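Local coordinates for NAD(P)-dependent oxidoreductase (PDB 7A3W), which catalyses NADPH-dependent reduction of imines, acting as a multifunctional biocatalyst for conjugate reduction and reductive amination, at the interface of chains A and B. Numbering follows the deposited sequence. Chains: chain A/B, NAD(P)-dependent oxidoreductase.

The interface of chains A and B. Residues chain A 245, 249, 269, 286; chain B 129, 181, 185, 188.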
# COMPACT_ATOMS: atom_id res chain seq x y z
N HIS A 245 -4.58 6.20 16.52
CA HIS A 245 -4.80 5.96 15.08
C HIS A 245 -6.18 6.47 14.69
O HIS A 245 -6.30 7.16 13.66
CB HIS A 245 -4.66 4.47 14.72
CG HIS A 245 -3.25 4.03 14.56
ND1 HIS A 245 -2.50 3.55 15.61
CD2 HIS A 245 -2.46 3.94 13.47
CE1 HIS A 245 -1.29 3.21 15.17
NE2 HIS A 245 -1.25 3.42 13.88
N GLN A 249 -7.03 9.47 12.05
CA GLN A 249 -7.70 9.16 10.76
C GLN A 249 -9.07 9.85 10.73
O GLN A 249 -9.56 10.02 9.62
CB GLN A 249 -7.79 7.67 10.47
CG GLN A 249 -7.63 7.35 8.99
CD GLN A 249 -6.20 7.52 8.49
OE1 GLN A 249 -5.29 7.83 9.24
NE2 GLN A 249 -6.00 7.31 7.20
N TYR A 269 -10.73 1.13 6.74
CA TYR A 269 -9.71 1.12 7.81
C TYR A 269 -10.36 1.53 9.14
O TYR A 269 -10.14 0.87 10.16
CB TYR A 269 -8.57 2.06 7.44
CG TYR A 269 -7.67 2.42 8.58
CD1 TYR A 269 -6.75 1.50 9.08
CD2 TYR A 269 -7.74 3.66 9.18
CE1 TYR A 269 -5.90 1.83 10.12
CE2 TYR A 269 -6.89 4.01 10.21
CZ TYR A 269 -5.95 3.10 10.66
OH TYR A 269 -5.08 3.47 11.64
N ILE A 286 -1.68 -1.16 16.49
CA ILE A 286 -2.58 -1.23 15.31
C ILE A 286 -2.62 -2.65 14.75
O ILE A 286 -3.63 -3.01 14.16
CB ILE A 286 -2.19 -0.16 14.25
CG1 ILE A 286 -3.30 0.06 13.22
CG2 ILE A 286 -0.85 -0.48 13.60
CD1 ILE A 286 -4.54 0.68 13.79
N TYR B 129 6.66 5.71 12.86
CA TYR B 129 6.40 5.36 14.27
C TYR B 129 7.61 5.79 15.10
O TYR B 129 8.70 6.02 14.54
CB TYR B 129 6.08 3.87 14.40
CG TYR B 129 4.75 3.48 13.81
CD1 TYR B 129 3.59 3.74 14.51
CD2 TYR B 129 4.64 2.88 12.57
CE1 TYR B 129 2.35 3.37 14.02
CE2 TYR B 129 3.39 2.59 12.02
CZ TYR B 129 2.25 2.78 12.78
OH TYR B 129 1.01 2.48 12.31
N TYR B 181 -1.31 9.69 4.63
CA TYR B 181 -1.81 8.76 5.66
C TYR B 181 -3.13 8.14 5.22
O TYR B 181 -3.39 7.01 5.62
CB TYR B 181 -1.84 9.45 7.03
CG TYR B 181 -0.53 9.31 7.76
CD1 TYR B 181 -0.09 8.05 8.12
CD2 TYR B 181 0.22 10.41 8.15
CE1 TYR B 181 1.13 7.89 8.78
CE2 TYR B 181 1.39 10.26 8.87
CZ TYR B 181 1.84 8.99 9.20
OH TYR B 181 2.99 8.80 9.93
N PHE B 185 -2.88 4.09 5.56
CA PHE B 185 -3.75 3.27 6.43
C PHE B 185 -4.79 2.52 5.59
O PHE B 185 -5.14 1.36 5.97
CB PHE B 185 -4.32 4.07 7.60
CG PHE B 185 -3.28 4.22 8.68
CD1 PHE B 185 -2.71 3.09 9.28
CD2 PHE B 185 -2.82 5.47 9.04
CE1 PHE B 185 -1.71 3.22 10.22
CE2 PHE B 185 -1.80 5.59 9.99
CZ PHE B 185 -1.25 4.47 10.57
N PHE B 188 -2.70 -0.36 4.61
CA PHE B 188 -2.41 -1.24 5.77
C PHE B 188 -3.65 -2.08 6.04
O PHE B 188 -3.51 -3.29 6.27
CB PHE B 188 -1.98 -0.45 7.00
CG PHE B 188 -1.57 -1.34 8.15
CD1 PHE B 188 -0.35 -2.02 8.11
CD2 PHE B 188 -2.38 -1.49 9.25
CE1 PHE B 188 0.02 -2.83 9.17
CE2 PHE B 188 -2.01 -2.33 10.30
CZ PHE B 188 -0.80 -2.97 10.27
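CB of B:Phe185 sits over the centre of the A:Tyr269 ring, 3.5 Å from the centroid, in a CH-pi contact; CB of A:Gln249 lies at that ring's edge. The phenol OH of A:Tyr269 lies above one face of the phenylalanine ring toward the rim, 3.4 Å from CD1, and OH of B:Tyr129 is in plane at its edge. The A:His245 imidazole stands almost upright on B:Phe185, the planes 86° apart in an edge-to-face pair. CB of A:Ile286, in the same chain, lies over one imidazole face, toward the rim; the imidazole edge points at B:Phe185 and B:Tyr129, and its CE1 is at the edge of the B:Tyr129 ring. A phenylalanine suits this place, offering a flat apolar surface to both neighbours; 81 Å² of it is hidden by chain A.

NE2 of A:His245 and the phenol OH of B:Tyr129 share a nearly straight hydrogen bond of 2.9 Å, 167° at the hydrogen. Imidazole and phenol can each donate or accept a hydrogen bond, and the positions do not tell which of them donates here. With CG anti to the carbonyl carbon (chi1 -80°), A:His245 reaches from helix 242-258 toward the loop that carries B:Tyr129.

One turn along the same helix, the bent chain of A:Gln249 brings its amide against B:Phe185, OE1 3.4 Å from CD2 of the phenylalanine, the two planes nearly perpendicular. Its NE2 donates to the backbone O of B:Tyr181, 3.1 Å away; this oxygen lies close to the amide plane, but the nitrogen approaches from above the carbonyl plane. Glutamine thus combines reach with an N-H for a main-chain oxygen of helix 173-200.

The patch belongs to the two-fold interface of this imine reductase dimer, in which helices of the C-terminal domain interlock, and its twin recurs with the chains exchanged. At its apolar margin the branched A:Ile286 runs opposite to B:Phe188; its CG2 branch meets both the B:Tyr129 hydroxyl and the B:Phe188 ring, lying 4.0 Å from CE2 of the phenylalanine.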